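Local structure of first ORF in transposon ISC1904 (Sulfolobus solfataricus, 3ILX) at the interface of chains A and B. The protein probably binds DNA and exchanges its strands as a transposon-encoded serine recombinase, represented here by its resolvase-type catalytic domain. Residues are numbered along the deposited sequence; one frame, centred on the assembly and turned at random. Chains: chain A/B, First ORF in transposon ISC1904.

The four contacts sample a two-fold interface at two levels. Contacts 1 and 3, about 8 Å apart between C-alpha centres, share A:Leu112, A:Ile115 and B:Ile115 and lie on the antiparallel pair of helices 105-125 and 105-126. Contacts 2 and 4, also about 8 Å apart, share A:Leu56; both set helix 50-60 of chain A against helix 80-89 of chain B, contact 4 adding A:Met47 and A:Ile82. Between C-alpha centres, contact 1 lies about 27 Å from contact 2 and 20 Å from contact 4. An interchain disulfide at Cys137 is consistent with a dimer, though the contacts alone do not prove it.

Contact 1: the interface of chains A and B. Residues chain A 112, 115-116, 119, 134; chain B 112, 115-116.
B:Leu112 pushes its isobutyl group between A:Leu116, A:Phe119 and A:Val134, burying 66 Å² against chain A. Its CB lies over one face of the A:Phe119 ring, 3.9 Å from ring atom CD1 and displaced toward the rim. The two side chains run past each other in opposite directions, with CG of B:Leu112 anti to its backbone nitrogen (chi1 -170°); from there its methyls divide the work. CD2 meets A:Val134 CG2 tip to tip at 3.5 Å, while CD1 turns to A:Leu116 CD2, 3.9 Å away, the two leucines crossing at roughly a right angle. Further along the ring, the CD1 methyl of B:Ile115 touches A:Phe119 CE2 at 3.9 Å, approaching from the opposite direction. B:Ile115 uses its other branch on its own symmetry mate: its CG2 lies 4.1 Å from A:Ile115 CG2, which places the two-fold axis close to this pair. The exchanged leucine pair, A:Leu112 with B:Leu116, repeats the perpendicular crossing. The packing is thus built from branched methyls set around an aromatic face. In the fold, the site lies along helix 105-125 of chain A and its antiparallel partner 105-126 of chain B, with A:Val134 contributed by the C-terminal helix 131-142.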
# COMPACT_ATOMS: atom_id res chain seq x y z
N LEU A 112 -10.85 -6.66 3.72
CA LEU A 112 -10.28 -8.00 3.90
C LEU A 112 -10.77 -8.99 2.82
O LEU A 112 -9.96 -9.74 2.26
CB LEU A 112 -10.51 -8.53 5.30
CG LEU A 112 -9.67 -9.76 5.69
CD1 LEU A 112 -8.18 -9.62 5.33
CD2 LEU A 112 -9.84 -9.97 7.18
N ILE A 115 -8.89 -8.31 -0.30
CA ILE A 115 -7.51 -8.77 -0.12
C ILE A 115 -7.46 -10.32 -0.23
O ILE A 115 -6.59 -10.87 -0.92
CB ILE A 115 -6.94 -8.29 1.26
CG1 ILE A 115 -6.71 -6.76 1.27
CG2 ILE A 115 -5.63 -9.01 1.61
CD1 ILE A 115 -6.64 -6.19 2.73
N LEU A 116 -8.39 -11.00 0.44
CA LEU A 116 -8.47 -12.48 0.44
C LEU A 116 -8.68 -13.03 -0.96
O LEU A 116 -8.01 -13.98 -1.35
CB LEU A 116 -9.57 -12.99 1.38
CG LEU A 116 -9.22 -12.80 2.86
CD1 LEU A 116 -10.44 -13.06 3.72
CD2 LEU A 116 -8.06 -13.68 3.29
N PHE A 119 -5.30 -12.73 -2.86
CA PHE A 119 -4.38 -13.81 -2.49
C PHE A 119 -4.83 -15.19 -3.01
O PHE A 119 -4.00 -15.97 -3.52
CB PHE A 119 -4.19 -13.82 -0.97
CG PHE A 119 -3.13 -12.87 -0.49
CD1 PHE A 119 -1.83 -13.33 -0.27
CD2 PHE A 119 -3.40 -11.52 -0.33
CE1 PHE A 119 -0.82 -12.46 0.17
CE2 PHE A 119 -2.41 -10.64 0.13
CZ PHE A 119 -1.10 -11.11 0.36
N VAL A 134 -7.82 -20.13 2.29
CA VAL A 134 -8.05 -18.72 1.98
C VAL A 134 -9.49 -18.48 1.46
O VAL A 134 -10.17 -17.55 1.90
CB VAL A 134 -6.95 -18.13 1.02
CG1 VAL A 134 -7.25 -16.69 0.70
CG2 VAL A 134 -5.58 -18.23 1.69
N LEU B 112 0.02 -12.65 3.87
CA LEU B 112 -1.40 -12.80 4.24
C LEU B 112 -1.59 -12.84 5.77
O LEU B 112 -2.44 -12.11 6.32
CB LEU B 112 -2.04 -14.02 3.56
CG LEU B 112 -3.56 -14.11 3.70
CD1 LEU B 112 -4.25 -12.76 3.43
CD2 LEU B 112 -4.15 -15.18 2.79
N ILE B 115 -1.16 -9.55 7.34
CA ILE B 115 -2.34 -8.73 7.10
C ILE B 115 -3.51 -9.13 8.04
O ILE B 115 -4.16 -8.27 8.64
CB ILE B 115 -2.77 -8.77 5.60
CG1 ILE B 115 -1.76 -8.01 4.72
CG2 ILE B 115 -4.18 -8.22 5.40
CD1 ILE B 115 -1.89 -8.42 3.24
N LEU B 116 -3.74 -10.45 8.16
CA LEU B 116 -4.82 -10.98 8.99
C LEU B 116 -4.65 -10.62 10.43
O LEU B 116 -5.63 -10.24 11.07
CB LEU B 116 -4.93 -12.50 8.84
CG LEU B 116 -5.49 -12.90 7.48
CD1 LEU B 116 -5.18 -14.37 7.31
CD2 LEU B 116 -6.97 -12.69 7.42

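Contact 2: the interface of chains A and B. Residues chain A 53, 56-57; chain B 85, 88.
A:Arg57 grips B:Glu85 side-on with two nitrogens, one to each carboxylate oxygen, forming a salt bridge between the chains. The NE hydrogen bond to B:Glu85 OE1 measures 3.0 Å and is nearly straight, at 170°. Beside it, NH2 donates to OE2 of B:Glu85 at 2.9 Å. Both oxygens lie close to the guanidinium plane, yet the carboxylate is turned 47° from it, and the nitrogens therefore come from above the carboxylate plane. The arginine reaches across with its chain extended from CG to NE, and its guanidinium lies with one face over CB of A:Leu53. B:Glu85 rests its CB on A:Leu56 CD2, 3.7 Å away, and the bend at chi2 (-75°) turns its carboxylate toward A:Arg57. From the other face of the carboxylate, B:Lys88 NZ donates to the same OE1 of B:Glu85 at 3.1 Å, giving this oxygen two donors. The acid lies between two cations whose nitrogens would otherwise probably repel each other. With an alanine at B:Glu85, A:Arg57 would probably lose its partner and be free to swing, facing B:Lys88 without the intervening negative charge. The site joins helix 50-60 of one chain to helix 80-89 of the other, and is likely to help set how the two domains are aligned in the dimer.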
# COMPACT_ATOMS: atom_id res chain seq x y z
N LEU A 53 -6.23 10.30 -6.78
CA LEU A 53 -5.28 10.51 -7.88
C LEU A 53 -5.06 11.99 -8.22
O LEU A 53 -3.92 12.41 -8.41
CB LEU A 53 -5.71 9.73 -9.13
CG LEU A 53 -5.62 8.21 -9.01
CD1 LEU A 53 -6.17 7.55 -10.29
CD2 LEU A 53 -4.15 7.80 -8.75
N LEU A 56 -2.88 13.20 -5.25
CA LEU A 56 -1.50 12.73 -5.35
C LEU A 56 -0.71 13.50 -6.42
O LEU A 56 0.46 13.85 -6.22
CB LEU A 56 -1.48 11.22 -5.68
CG LEU A 56 -0.15 10.54 -5.98
CD1 LEU A 56 0.76 10.74 -4.80
CD2 LEU A 56 -0.37 9.04 -6.23
N ARG A 57 -1.34 13.71 -7.58
CA ARG A 57 -0.71 14.46 -8.65
C ARG A 57 -0.49 15.92 -8.25
O ARG A 57 0.54 16.49 -8.58
CB ARG A 57 -1.51 14.35 -9.94
CG ARG A 57 -1.42 12.95 -10.51
CD ARG A 57 -2.54 12.62 -11.49
NE ARG A 57 -2.45 11.20 -11.83
CZ ARG A 57 -3.39 10.50 -12.45
NH1 ARG A 57 -4.54 11.07 -12.79
NH2 ARG A 57 -3.19 9.22 -12.71
N GLU B 85 3.14 6.66 -9.99
CA GLU B 85 2.82 8.08 -10.14
C GLU B 85 4.02 8.91 -9.68
O GLU B 85 4.35 9.91 -10.30
CB GLU B 85 1.58 8.43 -9.31
CG GLU B 85 0.30 7.73 -9.78
CD GLU B 85 -0.26 8.33 -11.06
OE1 GLU B 85 0.01 9.53 -11.33
OE2 GLU B 85 -0.96 7.60 -11.81
N LYS B 88 6.94 8.68 -12.38
CA LYS B 88 6.58 9.41 -13.59
C LYS B 88 6.78 10.91 -13.36
O LYS B 88 7.29 11.62 -14.22
CB LYS B 88 5.15 9.09 -14.01
CG LYS B 88 4.41 10.20 -14.77
CD LYS B 88 2.96 9.82 -15.21
CE LYS B 88 1.98 9.58 -14.03
NZ LYS B 88 0.50 9.60 -14.37

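Contact 3: the interface of chains A and B. Residues chain A 77, 108, 111-112, 115; chain B 115, 119, 122-123.
This patch is a mainly apolar helix-to-helix interface of the two-fold pair, supplemented by water, and it probably steadies the dimer by locking B:Phe119 against helix 105-125 of chain A. The phenylalanine buries 76 Å² there. One face of its ring takes the CD1 methyl of A:Leu112, offset toward the rim, as the two side chains pass in opposite directions. Its far end is met by the A:Ile115 CD1 methyl, 3.8 Å from CE2 of B:Phe119. A:Arg77 adds its aliphatic part, CD standing 3.8 Å from CZ of B:Phe119, with guanidinium and ring planes 66° apart. A:Leu108 fills the next position: CD2 packs on the methylene CD of B:Lys122 at 3.7 Å, and CD1 meets B:Leu123 CD2 at 3.8 Å as the two leucines pass in opposite directions. Bends at chi2 and chi3 curl A:Arg77 toward A:Asp111 on helix 105-125 of the same chain, where NE and NH2 both donate to OD2 of A:Asp111, the NE bond being 2.9 Å. That carboxylate oxygen is met on its anti side, and the pairing probably restrains the guanidinium beside the ring. B:Lys122 NZ, probably of like charge, lies 4.0 Å from A:Arg77 NH1, and water 1 bonds to both, 2.7 Å from B:Lys122 NZ.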
# COMPACT_ATOMS: atom_id res chain seq x y z
N ARG A 77 -5.49 2.30 2.57
CA ARG A 77 -5.43 1.16 3.49
C ARG A 77 -3.97 0.71 3.70
O ARG A 77 -3.62 0.25 4.77
CB ARG A 77 -6.30 0.02 2.94
CG ARG A 77 -6.22 -1.36 3.64
CD ARG A 77 -6.73 -1.31 5.06
NE ARG A 77 -8.12 -0.84 5.10
CZ ARG A 77 -8.65 -0.09 6.08
NH1 ARG A 77 -7.94 0.29 7.15
NH2 ARG A 77 -9.92 0.29 5.98
N LEU A 108 -13.92 -2.62 6.93
CA LEU A 108 -12.79 -3.50 7.16
C LEU A 108 -13.01 -4.90 6.60
O LEU A 108 -12.05 -5.49 6.07
CB LEU A 108 -12.50 -3.64 8.63
CG LEU A 108 -11.97 -2.46 9.41
CD1 LEU A 108 -12.17 -2.76 10.87
CD2 LEU A 108 -10.48 -2.23 9.09
N ASP A 111 -12.78 -4.77 2.86
CA ASP A 111 -11.38 -4.65 2.44
C ASP A 111 -10.64 -6.00 2.60
O ASP A 111 -9.91 -6.44 1.69
CB ASP A 111 -10.66 -3.55 3.23
CG ASP A 111 -10.93 -2.15 2.68
OD1 ASP A 111 -11.61 -1.99 1.61
OD2 ASP A 111 -10.41 -1.19 3.31
N LEU A 112 -10.85 -6.66 3.72
CA LEU A 112 -10.28 -8.00 3.90
C LEU A 112 -10.77 -8.99 2.82
O LEU A 112 -9.96 -9.74 2.26
CB LEU A 112 -10.51 -8.53 5.30
CG LEU A 112 -9.67 -9.76 5.69
CD1 LEU A 112 -8.18 -9.62 5.33
CD2 LEU A 112 -9.84 -9.97 7.18
N ILE A 115 -8.89 -8.31 -0.30
CA ILE A 115 -7.51 -8.77 -0.12
C ILE A 115 -7.46 -10.32 -0.23
O ILE A 115 -6.59 -10.87 -0.92
CB ILE A 115 -6.94 -8.29 1.26
CG1 ILE A 115 -6.71 -6.76 1.27
CG2 ILE A 115 -5.63 -9.01 1.61
CD1 ILE A 115 -6.64 -6.19 2.73
N ILE B 115 -1.16 -9.55 7.34
CA ILE B 115 -2.34 -8.73 7.10
C ILE B 115 -3.51 -9.13 8.04
O ILE B 115 -4.16 -8.27 8.64
CB ILE B 115 -2.77 -8.77 5.60
CG1 ILE B 115 -1.76 -8.01 4.72
CG2 ILE B 115 -4.18 -8.22 5.40
CD1 ILE B 115 -1.89 -8.42 3.24
N PHE B 119 -5.60 -6.95 10.69
CA PHE B 119 -7.07 -6.81 10.70
C PHE B 119 -7.73 -7.29 12.00
O PHE B 119 -8.63 -6.63 12.53
CB PHE B 119 -7.68 -7.50 9.48
CG PHE B 119 -7.76 -6.60 8.29
CD1 PHE B 119 -8.97 -5.97 7.95
CD2 PHE B 119 -6.60 -6.31 7.54
CE1 PHE B 119 -9.03 -5.10 6.84
CE2 PHE B 119 -6.66 -5.44 6.43
CZ PHE B 119 -7.88 -4.83 6.09
N LYS B 122 -7.51 -4.59 14.40
CA LYS B 122 -8.45 -3.52 14.07
C LYS B 122 -9.90 -3.93 14.45
O LYS B 122 -10.68 -3.10 14.92
CB LYS B 122 -8.37 -3.12 12.58
CG LYS B 122 -7.01 -2.59 12.06
CD LYS B 122 -7.09 -2.51 10.53
CE LYS B 122 -5.74 -2.57 9.79
NZ LYS B 122 -5.16 -1.22 9.64
N LEU B 123 -10.24 -5.21 14.29
CA LEU B 123 -11.58 -5.71 14.60
C LEU B 123 -11.78 -5.96 16.09
O LEU B 123 -12.90 -5.96 16.58
CB LEU B 123 -11.84 -7.00 13.84
CG LEU B 123 -11.97 -6.86 12.32
CD1 LEU B 123 -11.79 -8.22 11.67
CD2 LEU B 123 -13.30 -6.27 11.94
O HOH W 1 -4.89 0.60 7.62

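Contact 4: the interface of chains A and B. Residues chain A 47, 52, 56, 76, 82-83; chain B 79, 81-82.
B:Ile82 enters an apolar pocket of chain A, burying 91 Å² between A:Met47, A:Phe52, A:Ile82 and A:Leu83. Its CD1 methyl lies 3.8 Å from CZ of the A:Phe52 ring, and its CG1 lies in the plane of that ring, at the edge, so the isoleucine meets a rim and not a face. The selenium of A:Met47, a selenomethionine, touches the same CD1 of B:Ile82 at 3.9 Å, the two side chains crossing at about a right angle. On the other branch, CG2 of B:Ile82 faces CG2 of A:Ile82 at 3.9 Å, which puts the symmetry axis near these two isoleucines. A second kind of contact sets a charged group against hydrocarbon. CG of B:Glu81 lies beside A:Met47 CB, and the bend at chi2 (84°) brings the carboxylate over to A:Met47 CG, 3.2 Å from OE1 of B:Glu81. The bend at chi2 (-76°) carries the selenium of A:Met47 to B:Ile82, while its CB and CG stay against B:Glu81. If a glycine took the place of B:Glu81, the A:Met47 CB and CG methylenes would probably lose their cover, opening a gap at this edge of the patch. The patch forms an apolar core between the domains, beside the two-fold axis, and probably contributes to holding the dimer together.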
# COMPACT_ATOMS: atom_id res chain seq x y z
N MSE A 47 -6.92 2.06 -6.11
CA MSE A 47 -5.86 2.94 -6.62
C MSE A 47 -6.31 3.79 -7.84
O MSE A 47 -5.55 4.63 -8.35
CB MSE A 47 -4.61 2.13 -6.97
CG MSE A 47 -4.04 1.31 -5.83
SE MSE A 47 -3.12 2.52 -4.66
CE MSE A 47 -4.61 3.07 -3.52
N PHE A 52 -8.41 10.78 -5.11
CA PHE A 52 -7.09 10.47 -4.52
C PHE A 52 -5.97 10.70 -5.53
O PHE A 52 -4.91 11.21 -5.17
CB PHE A 52 -7.07 9.03 -4.04
CG PHE A 52 -5.69 8.50 -3.67
CD1 PHE A 52 -5.15 8.75 -2.41
CD2 PHE A 52 -5.00 7.67 -4.55
CE1 PHE A 52 -3.88 8.24 -2.08
CE2 PHE A 52 -3.78 7.13 -4.21
CZ PHE A 52 -3.22 7.42 -2.94
N LEU A 56 -2.88 13.20 -5.25
CA LEU A 56 -1.50 12.73 -5.35
C LEU A 56 -0.71 13.50 -6.42
O LEU A 56 0.46 13.85 -6.22
CB LEU A 56 -1.48 11.22 -5.68
CG LEU A 56 -0.15 10.54 -5.98
CD1 LEU A 56 0.76 10.74 -4.80
CD2 LEU A 56 -0.37 9.04 -6.23
N VAL A 76 -5.54 5.91 2.48
CA VAL A 76 -5.21 4.60 1.92
C VAL A 76 -5.30 3.54 2.99
O VAL A 76 -5.16 3.85 4.20
CB VAL A 76 -3.74 4.51 1.35
CG1 VAL A 76 -3.63 5.20 -0.01
CG2 VAL A 76 -2.72 5.09 2.34
N ILE A 82 4.39 5.65 2.53
CA ILE A 82 4.89 6.13 1.24
C ILE A 82 4.33 7.54 1.00
O ILE A 82 5.06 8.45 0.65
CB ILE A 82 4.52 5.17 0.07
CG1 ILE A 82 5.28 3.85 0.22
CG2 ILE A 82 4.82 5.82 -1.33
CD1 ILE A 82 4.63 2.72 -0.57
N LEU A 83 3.04 7.74 1.25
CA LEU A 83 2.48 9.08 1.04
C LEU A 83 3.18 10.15 1.86
O LEU A 83 3.37 11.27 1.38
CB LEU A 83 0.98 9.14 1.33
CG LEU A 83 0.15 8.23 0.43
CD1 LEU A 83 -1.30 8.32 0.90
CD2 LEU A 83 0.25 8.65 -1.06
N GLY B 79 0.26 -0.97 -3.55
CA GLY B 79 0.57 0.42 -3.82
C GLY B 79 1.55 0.64 -4.95
O GLY B 79 2.08 1.74 -5.11
N GLU B 81 0.90 1.31 -7.79
CA GLU B 81 0.37 2.43 -8.60
C GLU B 81 0.87 3.76 -8.07
O GLU B 81 1.15 4.67 -8.84
CB GLU B 81 -1.16 2.47 -8.62
CG GLU B 81 -1.85 1.32 -9.38
CD GLU B 81 -2.01 0.07 -8.51
OE1 GLU B 81 -1.49 0.03 -7.35
OE2 GLU B 81 -2.67 -0.87 -8.98
N ILE B 82 0.95 3.88 -6.76
CA ILE B 82 1.45 5.11 -6.18
C ILE B 82 2.92 5.34 -6.57
O ILE B 82 3.30 6.47 -6.94
CB ILE B 82 1.27 5.13 -4.66
CG1 ILE B 82 -0.22 5.22 -4.31
CG2 ILE B 82 2.00 6.33 -4.04
CD1 ILE B 82 -0.51 4.81 -2.87